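Local coordinates for adenosine monophosphate-protein transferase vopS (Vibrio parahaemolyticus, PDB 3LET) that transfers AMP from ATP to a threonine of the host Rho GTPases RhoA, Rac and Cdc42, blocking effector binding and inhibiting actin assembly in infected cells, at residues A[21-25]-A[36-42]; A[123-127]-A[227-231]; A[242-248]-A[270-276]. One frame throughout, in Å; residues are numbered along the deposited sequence.

How the contacts relate
Contact 3 is the buried one and lies near the middle of the chain. Contacts 1 and 2 are partly buried, and contact 1 sits farthest out. Contact 1 joins two short helices of the N-terminal domain. Contact 2 ties the long helix 113-139 to a loop of the Fic family region. The same helix also covers Met244, His248 and Tyr274 of contact 3, so it serves both. The centres of contacts 2 and 3 are about 17 Å apart. Contact 1 is methyl packing between two capped helix starts. Contact 2 adds a water to aliphatic packing. Contact 3 brings in aromatic rings, glycines and two waters.

Contact 1: A[21-25]-A[36-42]; sequences SSSVE and LKTPSDV
Two helix starts meet here. Ser21 and Ser22 are irregular, and Ser22 is extended (phi/psi -158/177). The helix 23-30 then begins. Residues 36-38 are also irregular, with Thr38 extended (phi/psi -133/163), and lead into the helix 39-45. The CA atoms of Val24 and Pro39 are the nearest across the contact, 5.6 Å apart. Val24 is t, and its two methyls face the turn before the second helix. Its CG1 lies 3.4 Å from Leu36 O. Its CG2 lies 3.4 Å from Thr38 C and 3.7 Å from Pro39 CD. Ser23, in p, puts OG 3.7 Å from Pro39 CB, and this OG is hydrogen-bonded to Glu71 of helix 58-75. Val42, in t, brings CG2 to 3.5 Å from Ser23 O. Both helices are N-capped, within the VopS N-terminal domain. Ser22, in p, is the N-cap of the first: its OG accepts from Val24 N (3.2 Å), and the same OG donates to Glu25 OE1 (2.7 Å). Glu25 folds back for this with chi1 m and chi2 p. Thr38, in p, and Asp41, in m, form a capping box. Asp41 N donates to Thr38 OG1 at 3.0 Å. Thr38 N returns a weak bond to Asp41 OD2 at 3.3 Å, and Lys37 N reaches Asp41 OD2 at 3.1 Å. Ser22, Ser23 and Pro39 also touch helix 58-75.

Contact 2: A[123-127]-A[227-231]; sequences VFDME and GPNIS
This is a helix-to-loop contact between distant parts of the sequence. Residues 123-127 are one turn in the middle of the long helix 113-139, within the VopS N-terminal family region. Residues 227-231 belong to the loop between helices 207-217 and 238-255, in the Fic region. The loop is extended at Pro228 (phi/psi -53/144) and Asn229 (-93/117). It bends at Ile230 and Ser231, where psi falls to 17 and 7. Two CA pairs set the register: Glu127 with Pro228 at 5.4 Å, and Met126 with Ile230 at 6.3 Å. Pro228 points toward the helix, and its CG lies 3.7 Å from Val123 CG1. Val123 is t. Ile230 has chi1 p and chi2 t. Its CG2 lies 4.0 Å from Met126 CG and 4.2 Å from Val123 CG2. Met126 is m at all three chi angles, which carries CE to 4.0 Å from Asn229 O. Glu127, chi1 t and chi2 p, sets OE1 3.4 Å from Pro228 CA. Water 1 donates to Glu127 OE1 (2.7 Å) and accepts from Asn229 N (2.9 Å). The other carboxylate oxygen, OE2, bonds to Ser237. Asn229 shapes the bend as an Asx turn, its OD1 accepting from Ser231 N at 2.9 Å. Tyr102 of helix 88-102 touches both Val123 and Ile230. Most of the direct contact is thus between aliphatic groups, though the Glu127 carboxylate also lies against Pro228. The buried Glu127 links the helix to the loop twice, to Asn229 N through a water and to Ser237 OG directly.

Contact 3: A[242-248]-A[270-276]; sequences EGMLKQH and GVIGYHG
Met244, m at all three chi angles, sets its CB over one face of the Tyr274 ring, in a CH-pi contact 3.7 Å from the ring centroid. Its SD is 5.2 Å from the centroid, an oblique Met-aromatic contact, and its CE lies 3.5 Å from Tyr274 CE1. Tyr274, chi1 m, also turns its edge to the face of the His248 ring, a T-shaped pair with centroids 5.6 Å apart and planes at 70°. Segments 242-248 and 270-274 run nearly antiparallel, at 151°, with axes 9.0 Å apart. The CA atoms of Glu242 and Gly276 are nearest, 4.0 Å apart, and Glu242 CA makes a CA-H...O contact to Gly276 O (3.5 Å). Gly270 lets the His248 ring come in, CD2 3.9 Å from its CA, where a CB would clash. Leu245, t then p, reaches Val271 CG2 (4.1 Å) and Gly276 CA (3.8 Å) with CD2. A Schellman motif ends the second helix. His275, phi/psi 58/61, is its C-prime residue and opens the Fic signature, HxFx(D/E)GNGR. Gly276 N donates to Val271 O (3.1 Å), and His275 N weakly to Ile272 O. Val271 packs on Asn281, a probable ATP-binding residue. Helix 113-139 covers Tyr274. Direct contact is mostly between carbon and ring surfaces, while water 2 donates to Glu242 OE1 (2.6 Å) and Gly276 O (2.7 Å) and water 3 joins His248 ND1 (2.8 Å) to Tyr274 OH (2.7 Å).

Contact 1: A[21-25]-A[36-42]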
ATOM      1  N   SER A  21     -17.711  -6.673  20.522  1.00 39.66           N
ATOM      2  CA  SER A  21     -16.972  -5.558  19.951  1.00 40.20           C
ATOM      3  C   SER A  21     -15.464  -5.827  19.929  1.00 37.49           C
ATOM      4  O   SER A  21     -14.746  -5.209  19.155  1.00 29.88           O
ATOM      5  CB  SER A  21     -17.291  -4.259  20.695  1.00 46.18           C
ATOM      6  OG  SER A  21     -17.187  -4.431  22.098  1.00 51.01           O
ATOM      7  N   SER A  22     -14.985  -6.754  20.756  1.00 25.79           N
ATOM      8  CA  SER A  22     -13.552  -7.067  20.764  1.00 26.04           C
ATOM      9  C   SER A  22     -13.284  -8.449  21.339  1.00 27.01           C
ATOM     10  O   SER A  22     -14.202  -9.126  21.832  1.00 24.02           O
ATOM     11  CB  SER A  22     -12.792  -6.037  21.594  1.00 35.67           C
ATOM     12  OG  SER A  22     -12.922  -6.301  22.977  1.00 27.09           O
ATOM     13  N   SER A  23     -12.015  -8.846  21.323  1.00 20.67           N
ATOM     14  CA  SER A  23     -11.635 -10.160  21.819  1.00 21.31           C
ATOM     15  C   SER A  23     -11.875 -10.279  23.318  1.00 21.43           C
ATOM     16  O   SER A  23     -12.036 -11.379  23.834  1.00 21.84           O
ATOM     17  CB  SER A  23     -10.156 -10.428  21.521  1.00 21.71           C
ATOM     18  OG  SER A  23      -9.309  -9.597  22.318  1.00 21.10           O
ATOM     19  N   VAL A  24     -11.884  -9.153  24.022  1.00 22.75           N
ATOM     20  CA  VAL A  24     -12.050  -9.195  25.469  1.00 22.23           C
ATOM     21  C   VAL A  24     -13.441  -9.727  25.830  1.00 25.85           C
ATOM     22  O   VAL A  24     -13.566 -10.677  26.600  1.00 25.67           O
ATOM     23  CB  VAL A  24     -11.822  -7.802  26.083  1.00 24.68           C
ATOM     24  CG1 VAL A  24     -12.235  -7.786  27.556  1.00 30.90           C
ATOM     25  CG2 VAL A  24     -10.340  -7.367  25.884  1.00 23.75           C
ATOM     26  N   GLU A  25     -14.487  -9.139  25.257  1.00 24.83           N
ATOM     27  CA  GLU A  25     -15.842  -9.620  25.538  1.00 26.95           C
ATOM     28  C   GLU A  25     -16.043 -11.036  25.011  1.00 30.76           C
ATOM     29  O   GLU A  25     -16.690 -11.855  25.660  1.00 34.11           O
ATOM     30  CB  GLU A  25     -16.899  -8.697  24.916  1.00 35.55           C
ATOM     31  CG  GLU A  25     -16.971  -7.313  25.541  1.00 50.46           C
ATOM     32  CD  GLU A  25     -15.907  -6.360  25.009  1.00 53.67           C
ATOM     33  OE1 GLU A  25     -15.430  -6.562  23.872  1.00 46.39           O
ATOM     34  OE2 GLU A  25     -15.562  -5.393  25.726  1.00 49.04           O
ATOM     35  N   LEU A  36     -11.415 -11.122  32.635  1.00 34.56           N
ATOM     36  CA  LEU A  36     -10.597 -10.911  31.458  1.00 32.60           C
ATOM     37  C   LEU A  36     -10.899  -9.494  30.989  1.00 32.35           C
ATOM     38  O   LEU A  36     -12.023  -9.195  30.635  1.00 43.15           O
ATOM     39  CB  LEU A  36     -10.967 -11.929  30.373  1.00 31.39           C
ATOM     40  CG  LEU A  36     -10.730 -13.409  30.696  1.00 36.41           C
ATOM     41  CD1 LEU A  36     -11.144 -14.286  29.507  1.00 29.67           C
ATOM     42  CD2 LEU A  36      -9.270 -13.693  31.094  1.00 34.99           C
ATOM     43  N   LYS A  37      -9.901  -8.620  30.999  1.00 32.88           N
ATOM     44  CA  LYS A  37     -10.139  -7.200  30.735  1.00 35.28           C
ATOM     45  C   LYS A  37      -9.346  -6.692  29.534  1.00 34.78           C
ATOM     46  O   LYS A  37      -9.658  -5.644  28.955  1.00 28.64           O
ATOM     47  CB  LYS A  37      -9.779  -6.376  31.970  1.00 52.61           C
ATOM     48  CG  LYS A  37     -10.526  -6.788  33.228  1.00 68.95           C
ATOM     49  CD  LYS A  37     -12.032  -6.765  33.018  1.00 83.03           C
ATOM     50  CE  LYS A  37     -12.776  -7.116  34.296  1.00 95.25           C
ATOM     51  NZ  LYS A  37     -14.246  -6.924  34.156  1.00102.49           N
ATOM     52  N   THR A  38      -8.307  -7.422  29.155  1.00 25.31           N
ATOM     53  CA  THR A  38      -7.477  -6.971  28.048  1.00 31.46           C
ATOM     54  C   THR A  38      -7.251  -8.125  27.099  1.00 21.16           C
ATOM     55  O   THR A  38      -7.447  -9.275  27.470  1.00 19.81           O
ATOM     56  CB  THR A  38      -6.110  -6.466  28.545  1.00 29.95           C
ATOM     57  OG1 THR A  38      -5.308  -7.578  28.940  1.00 30.36           O
ATOM     58  CG2 THR A  38      -6.264  -5.523  29.740  1.00 41.02           C
ATOM     59  N   PRO A  39      -6.827  -7.823  25.868  1.00 18.12           N
ATOM     60  CA  PRO A  39      -6.521  -8.875  24.895  1.00 19.03           C
ATOM     61  C   PRO A  39      -5.341  -9.727  25.367  1.00 23.51           C
ATOM     62  O   PRO A  39      -5.287 -10.918  25.041  1.00 18.57           O
ATOM     63  CB  PRO A  39      -6.165  -8.091  23.609  1.00 24.93           C
ATOM     64  CG  PRO A  39      -6.703  -6.733  23.802  1.00 31.87           C
ATOM     65  CD  PRO A  39      -6.768  -6.467  25.282  1.00 22.99           C
ATOM     66  N   SER A  40      -4.391  -9.130  26.097  1.00 20.15           N
ATOM     67  CA  SER A  40      -3.325  -9.943  26.701  1.00 22.82           C
ATOM     68  C   SER A  40      -3.903 -10.952  27.687  1.00 19.16           C
ATOM     69  O   SER A  40      -3.482 -12.107  27.708  1.00 26.19           O
ATOM     70  CB  SER A  40      -2.281  -9.069  27.393  1.00 24.08           C
ATOM     71  OG  SER A  40      -1.636  -8.245  26.425  1.00 28.58           O
ATOM     72  N   ASP A  41      -4.855 -10.521  28.513  1.00 21.89           N
ATOM     73  CA  ASP A  41      -5.514 -11.434  29.474  1.00 22.82           C
ATOM     74  C   ASP A  41      -6.168 -12.604  28.741  1.00 21.47           C
ATOM     75  O   ASP A  41      -6.128 -13.742  29.217  1.00 18.97           O
ATOM     76  CB  ASP A  41      -6.608 -10.729  30.281  1.00 29.91           C
ATOM     77  CG  ASP A  41      -6.069  -9.714  31.278  1.00 43.17           C
ATOM     78  OD1 ASP A  41      -4.848  -9.700  31.560  1.00 38.18           O
ATOM     79  OD2 ASP A  41      -6.895  -8.921  31.782  1.00 37.53           O
ATOM     80  N   VAL A  42      -6.817 -12.311  27.609  1.00 22.65           N
ATOM     81  CA  VAL A  42      -7.441 -13.360  26.797  1.00 21.65           C
ATOM     82  C   VAL A  42      -6.399 -14.356  26.286  1.00 20.34           C
ATOM     83  O   VAL A  42      -6.573 -15.572  26.429  1.00 18.10           O
ATOM     84  CB  VAL A  42      -8.242 -12.768  25.623  1.00 20.65           C
ATOM     85  CG1 VAL A  42      -8.691 -13.870  24.631  1.00 19.52           C
ATOM     86  CG2 VAL A  42      -9.440 -11.991  26.162  1.00 24.79           C
TER

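Contact 2: A[123-127]-A[227-231]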
ATOM      1  N   VAL A 123       8.665  -7.802  13.013  1.00 17.21           N
ATOM      2  CA  VAL A 123       8.171  -7.763  11.638  1.00 21.01           C
ATOM      3  C   VAL A 123       7.622  -6.363  11.347  1.00 21.29           C
ATOM      4  O   VAL A 123       7.959  -5.776  10.340  1.00 15.27           O
ATOM      5  CB  VAL A 123       7.075  -8.828  11.382  1.00 23.14           C
ATOM      6  CG1 VAL A 123       6.383  -8.590  10.026  1.00 16.09           C
ATOM      7  CG2 VAL A 123       7.678 -10.244  11.455  1.00 28.74           C
ATOM      8  N   PHE A 124       6.811  -5.824  12.249  1.00 13.23           N
ATOM      9  CA  PHE A 124       6.242  -4.461  12.085  1.00 16.38           C
ATOM     10  C   PHE A 124       7.357  -3.418  12.018  1.00 21.32           C
ATOM     11  O   PHE A 124       7.304  -2.484  11.198  1.00 16.09           O
ATOM     12  CB  PHE A 124       5.344  -4.093  13.285  1.00 18.88           C
ATOM     13  CG  PHE A 124       3.901  -4.540  13.173  1.00 23.67           C
ATOM     14  CD1 PHE A 124       3.492  -5.446  12.213  1.00 18.37           C
ATOM     15  CD2 PHE A 124       2.955  -4.042  14.060  1.00 18.46           C
ATOM     16  CE1 PHE A 124       2.184  -5.850  12.129  1.00 19.76           C
ATOM     17  CE2 PHE A 124       1.636  -4.459  13.991  1.00 23.19           C
ATOM     18  CZ  PHE A 124       1.257  -5.372  13.022  1.00 20.74           C
ATOM     19  N   ASP A 125       8.371  -3.545  12.889  1.00 15.56           N
ATOM     20  CA  ASP A 125       9.472  -2.560  12.911  1.00 16.42           C
ATOM     21  C   ASP A 125      10.185  -2.534  11.552  1.00 15.99           C
ATOM     22  O   ASP A 125      10.653  -1.465  11.086  1.00 15.31           O
ATOM     23  CB  ASP A 125      10.519  -2.936  13.971  1.00 21.50           C
ATOM     24  CG  ASP A 125      10.179  -2.439  15.393  1.00 43.94           C
ATOM     25  OD1 ASP A 125       9.415  -1.476  15.564  1.00 27.99           O
ATOM     26  OD2 ASP A 125      10.737  -3.010  16.361  1.00 35.24           O
ATOM     27  N   MET A 126      10.346  -3.705  10.941  0.94 14.85           N
ATOM     28  CA  MET A 126      11.011  -3.794   9.622  1.00 18.17           C
ATOM     29  C   MET A 126      10.139  -3.095   8.597  1.00 14.11           C
ATOM     30  O   MET A 126      10.639  -2.322   7.766  1.00 14.14           O
ATOM     31  CB  MET A 126      11.231  -5.251   9.188  1.00 20.62           C
ATOM     32  CG  MET A 126      12.234  -6.016  10.054  1.00 35.61           C
ATOM     33  SD  MET A 126      13.879  -5.322   9.917  1.00 45.50           S
ATOM     34  CE  MET A 126      14.201  -5.519   8.164  1.00 37.87           C
ATOM     35  N   GLU A 127       8.844  -3.327   8.678  1.00 13.29           N
ATOM     36  CA  GLU A 127       7.940  -2.688   7.713  1.00 16.33           C
ATOM     37  C   GLU A 127       8.008  -1.174   7.891  1.00 20.31           C
ATOM     38  O   GLU A 127       8.146  -0.431   6.916  1.00 18.96           O
ATOM     39  CB  GLU A 127       6.513  -3.181   7.900  1.00 15.46           C
ATOM     40  CG  GLU A 127       5.502  -2.546   6.920  1.00 14.31           C
ATOM     41  CD  GLU A 127       5.672  -3.003   5.458  1.00 27.00           C
ATOM     42  OE1 GLU A 127       6.590  -3.791   5.158  1.00 22.53           O
ATOM     43  OE2 GLU A 127       4.864  -2.563   4.597  1.00 21.96           O
ATOM     44  N   GLY A 227       3.789  -9.761   2.080  1.00 19.70           N
ATOM     45  CA  GLY A 227       4.027  -9.286   3.442  1.00 22.48           C
ATOM     46  C   GLY A 227       5.329  -8.496   3.574  1.00 15.51           C
ATOM     47  O   GLY A 227       6.081  -8.400   2.623  1.00 22.16           O
ATOM     48  N   PRO A 228       5.593  -7.931   4.762  1.00 16.93           N
ATOM     49  CA  PRO A 228       6.855  -7.228   5.035  1.00 17.61           C
ATOM     50  C   PRO A 228       8.077  -8.075   4.704  1.00 18.83           C
ATOM     51  O   PRO A 228       8.052  -9.294   4.915  1.00 25.11           O
ATOM     52  CB  PRO A 228       6.804  -6.985   6.546  1.00 17.24           C
ATOM     53  CG  PRO A 228       5.301  -6.919   6.852  1.00 18.57           C
ATOM     54  CD  PRO A 228       4.710  -7.979   5.954  1.00 19.50           C
ATOM     55  N   ASN A 229       9.138  -7.445   4.203  1.00 17.08           N
ATOM     56  CA  ASN A 229      10.351  -8.187   3.879  1.00 17.86           C
ATOM     57  C   ASN A 229      11.249  -8.130   5.100  1.00 22.42           C
ATOM     58  O   ASN A 229      11.626  -7.051   5.540  1.00 24.94           O
ATOM     59  CB  ASN A 229      11.063  -7.605   2.644  1.00 18.21           C
ATOM     60  CG  ASN A 229      12.191  -8.497   2.156  1.00 29.88           C
ATOM     61  OD1 ASN A 229      13.086  -8.852   2.924  1.00 34.46           O
ATOM     62  ND2 ASN A 229      12.149  -8.873   0.880  1.00 33.52           N
ATOM     63  N   ILE A 230      11.528  -9.288   5.692  1.00 22.16           N
ATOM     64  CA  ILE A 230      12.387  -9.344   6.875  1.00 24.83           C
ATOM     65  C   ILE A 230      13.665 -10.115   6.560  1.00 34.43           C
ATOM     66  O   ILE A 230      14.384 -10.545   7.467  1.00 33.18           O
ATOM     67  CB  ILE A 230      11.690 -10.028   8.072  1.00 29.97           C
ATOM     68  CG1 ILE A 230      11.292 -11.463   7.719  1.00 26.01           C
ATOM     69  CG2 ILE A 230      10.473  -9.212   8.521  1.00 27.30           C
ATOM     70  CD1 ILE A 230      10.772 -12.259   8.914  1.00 41.39           C
ATOM     71  N   SER A 231      13.930 -10.262   5.266  1.00 33.25           N
ATOM     72  CA  SER A 231      15.038 -11.064   4.759  1.00 33.59           C
ATOM     73  C   SER A 231      16.187 -10.228   4.231  1.00 30.00           C
ATOM     74  O   SER A 231      17.106 -10.766   3.648  1.00 33.69           O
ATOM     75  CB  SER A 231      14.531 -11.932   3.600  1.00 35.62           C
ATOM     76  OG  SER A 231      13.580 -12.874   4.051  1.00 44.93           O
TER
HETATM   77  O   HOH W   1       8.830  -4.545   3.942  1.00 19.27           O

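Contact 3: A[242-248]-A[270-276]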
ATOM      1  N   GLU A 242       0.493   0.350  -0.575  1.00 11.93           N
ATOM      2  CA  GLU A 242      -0.766   0.946  -0.955  1.00 16.54           C
ATOM      3  C   GLU A 242      -1.171   1.980   0.084  1.00 17.26           C
ATOM      4  O   GLU A 242      -1.662   3.041  -0.268  1.00 11.54           O
ATOM      5  CB  GLU A 242      -1.831  -0.131  -1.100  1.00 16.20           C
ATOM      6  CG  GLU A 242      -3.234   0.417  -1.302  1.00 16.81           C
ATOM      7  CD  GLU A 242      -4.260  -0.714  -1.357  1.00 46.70           C
ATOM      8  OE1 GLU A 242      -4.707  -1.031  -2.470  1.00 36.05           O
ATOM      9  OE2 GLU A 242      -4.587  -1.312  -0.303  1.00 62.23           O
ATOM     10  N   GLY A 243      -0.964   1.689   1.366  1.00 11.57           N
ATOM     11  CA  GLY A 243      -1.338   2.656   2.405  1.00 11.11           C
ATOM     12  C   GLY A 243      -0.508   3.959   2.305  1.00  9.33           C
ATOM     13  O   GLY A 243      -1.001   5.060   2.515  1.00 13.88           O
ATOM     14  N   MET A 244       0.769   3.810   1.997  1.00  8.13           N
ATOM     15  CA  MET A 244       1.659   4.982   1.862  1.00  9.56           C
ATOM     16  C   MET A 244       1.239   5.816   0.649  1.00 13.92           C
ATOM     17  O   MET A 244       1.216   7.051   0.716  1.00 14.60           O
ATOM     18  CB  MET A 244       3.114   4.528   1.721  1.00  8.47           C
ATOM     19  CG  MET A 244       3.782   4.045   3.031  1.00 12.27           C
ATOM     20  SD  MET A 244       3.701   5.234   4.369  1.00 14.68           S
ATOM     21  CE  MET A 244       5.015   6.415   3.932  1.00 14.93           C
ATOM     22  N   LEU A 245       0.900   5.162  -0.464  1.00 11.04           N
ATOM     23  CA  LEU A 245       0.438   5.922  -1.638  1.00 15.00           C
ATOM     24  C   LEU A 245      -0.838   6.714  -1.279  1.00 17.25           C
ATOM     25  O   LEU A 245      -1.013   7.901  -1.631  1.00 13.25           O
ATOM     26  CB  LEU A 245       0.153   4.978  -2.815  1.00 12.12           C
ATOM     27  CG  LEU A 245      -0.431   5.670  -4.050  1.00 13.20           C
ATOM     28  CD1 LEU A 245       0.474   6.821  -4.466  1.00 17.97           C
ATOM     29  CD2 LEU A 245      -0.602   4.641  -5.188  1.00 16.84           C
ATOM     30  N   LYS A 246      -1.752   6.039  -0.590  1.00 11.53           N
ATOM     31  CA  LYS A 246      -3.019   6.651  -0.236  1.00  9.98           C
ATOM     32  C   LYS A 246      -2.763   7.874   0.633  1.00 14.02           C
ATOM     33  O   LYS A 246      -3.362   8.940   0.423  1.00 17.23           O
ATOM     34  CB  LYS A 246      -3.894   5.624   0.496  1.00 13.87           C
ATOM     35  CG  LYS A 246      -5.201   6.191   1.080  1.00 17.54           C
ATOM     36  CD  LYS A 246      -5.979   5.065   1.742  1.00 13.23           C
ATOM     37  CE  LYS A 246      -7.030   5.618   2.725  1.00 20.38           C
ATOM     38  NZ  LYS A 246      -8.124   6.281   1.996  1.00 26.05           N
ATOM     39  N   GLN A 247      -1.869   7.747   1.616  1.00 14.37           N
ATOM     40  CA  GLN A 247      -1.624   8.871   2.535  1.00 13.37           C
ATOM     41  C   GLN A 247      -0.853   9.948   1.787  1.00 17.26           C
ATOM     42  O   GLN A 247      -0.969  11.138   2.084  1.00 19.80           O
ATOM     43  CB  GLN A 247      -0.788   8.395   3.751  1.00 15.01           C
ATOM     44  CG  GLN A 247      -0.159   9.512   4.582  1.00 37.30           C
ATOM     45  CD  GLN A 247      -1.174  10.497   5.147  1.00 41.95           C
ATOM     46  OE1 GLN A 247      -2.323  10.135   5.436  1.00 44.42           O
ATOM     47  NE2 GLN A 247      -0.749  11.753   5.311  1.00 39.78           N
ATOM     48  N   HIS A 248      -0.084   9.528   0.797  1.00 12.33           N
ATOM     49  CA  HIS A 248       0.702  10.496  -0.001  1.00 13.60           C
ATOM     50  C   HIS A 248      -0.236  11.433  -0.742  1.00 18.55           C
ATOM     51  O   HIS A 248      -0.046  12.656  -0.743  1.00 17.53           O
ATOM     52  CB  HIS A 248       1.581   9.752  -0.992  1.00 13.46           C
ATOM     53  CG  HIS A 248       2.531  10.643  -1.742  1.00 16.20           C
ATOM     54  ND1 HIS A 248       3.429  11.465  -1.101  1.00 20.63           N
ATOM     55  CD2 HIS A 248       2.694  10.860  -3.071  1.00 22.18           C
ATOM     56  CE1 HIS A 248       4.127  12.138  -2.006  1.00 22.66           C
ATOM     57  NE2 HIS A 248       3.703  11.790  -3.203  1.00 20.09           N
ATOM     58  N   GLY A 270       5.358   8.852  -6.212  1.00 13.80           N
ATOM     59  CA  GLY A 270       4.582   8.214  -5.160  1.00 15.15           C
ATOM     60  C   GLY A 270       4.124   6.823  -5.518  1.00 10.92           C
ATOM     61  O   GLY A 270       4.200   5.889  -4.701  1.00 14.25           O
ATOM     62  N   VAL A 271       3.587   6.659  -6.718  1.00 12.09           N
ATOM     63  CA  VAL A 271       3.087   5.345  -7.118  1.00 12.98           C
ATOM     64  C   VAL A 271       4.225   4.335  -7.201  1.00 14.39           C
ATOM     65  O   VAL A 271       4.132   3.233  -6.688  1.00 13.57           O
ATOM     66  CB  VAL A 271       2.414   5.383  -8.512  1.00 16.43           C
ATOM     67  CG1 VAL A 271       2.028   3.945  -8.942  1.00 15.33           C
ATOM     68  CG2 VAL A 271       1.208   6.284  -8.467  1.00 15.20           C
ATOM     69  N   ILE A 272       5.311   4.703  -7.872  1.00 12.32           N
ATOM     70  CA  ILE A 272       6.332   3.718  -8.155  1.00 12.92           C
ATOM     71  C   ILE A 272       7.213   3.567  -6.926  1.00 15.74           C
ATOM     72  O   ILE A 272       7.600   2.451  -6.558  1.00 18.20           O
ATOM     73  CB  ILE A 272       7.177   4.093  -9.395  1.00 10.43           C
ATOM     74  CG1 ILE A 272       6.299   4.044 -10.657  1.00 12.29           C
ATOM     75  CG2 ILE A 272       8.344   3.123  -9.566  1.00 23.23           C
ATOM     76  CD1 ILE A 272       6.935   4.799 -11.861  1.00 13.55           C
ATOM     77  N   GLY A 273       7.472   4.684  -6.267  1.00 14.28           N
ATOM     78  CA  GLY A 273       8.390   4.725  -5.132  1.00 18.70           C
ATOM     79  C   GLY A 273       7.858   4.009  -3.894  1.00 17.85           C
ATOM     80  O   GLY A 273       8.623   3.472  -3.099  1.00 15.33           O
ATOM     81  N   TYR A 274       6.552   4.053  -3.700  1.00 12.76           N
ATOM     82  CA  TYR A 274       5.941   3.372  -2.550  1.00  9.62           C
ATOM     83  C   TYR A 274       5.434   1.988  -2.958  1.00 16.34           C
ATOM     84  O   TYR A 274       5.018   1.214  -2.097  1.00 14.79           O
ATOM     85  CB  TYR A 274       4.763   4.190  -2.032  1.00  9.22           C
ATOM     86  CG  TYR A 274       5.122   5.403  -1.203  1.00 10.95           C
ATOM     87  CD1 TYR A 274       6.046   5.296  -0.139  1.00 11.08           C
ATOM     88  CD2 TYR A 274       4.494   6.630  -1.423  1.00 12.69           C
ATOM     89  CE1 TYR A 274       6.343   6.373   0.650  1.00 15.12           C
ATOM     90  CE2 TYR A 274       4.795   7.724  -0.645  1.00 16.00           C
ATOM     91  CZ  TYR A 274       5.727   7.581   0.394  1.00 16.95           C
ATOM     92  OH  TYR A 274       6.049   8.637   1.182  1.00 16.96           O
ATOM     93  N   HIS A 275       5.461   1.677  -4.260  1.00 13.56           N
ATOM     94  CA  HIS A 275       4.906   0.410  -4.772  1.00 13.91           C
ATOM     95  C   HIS A 275       3.435   0.334  -4.377  1.00 17.22           C
ATOM     96  O   HIS A 275       3.024  -0.556  -3.628  1.00 14.19           O
ATOM     97  CB  HIS A 275       5.659  -0.802  -4.212  1.00 16.16           C
ATOM     98  CG  HIS A 275       7.074  -0.874  -4.688  1.00 33.64           C
ATOM     99  ND1 HIS A 275       7.434  -1.540  -5.840  1.00 36.01           N
ATOM    100  CD2 HIS A 275       8.207  -0.309  -4.208  1.00 41.96           C
ATOM    101  CE1 HIS A 275       8.734  -1.410  -6.030  1.00 47.02           C
ATOM    102  NE2 HIS A 275       9.227  -0.669  -5.053  1.00 47.43           N
ATOM    103  N   GLY A 276       2.646   1.284  -4.854  1.00 15.49           N
ATOM    104  CA  GLY A 276       1.269   1.429  -4.391  1.00 14.10           C
ATOM    105  C   GLY A 276       0.298   0.373  -4.900  1.00 23.28           C
ATOM    106  O   GLY A 276      -0.845   0.296  -4.398  1.00 19.73           O
TER
HETATM  107  O   HOH W   2      -3.118  -1.211  -4.527  1.00 28.52           O
HETATM  108  O   HOH W   3       4.228  10.557   1.409  1.00 21.90           O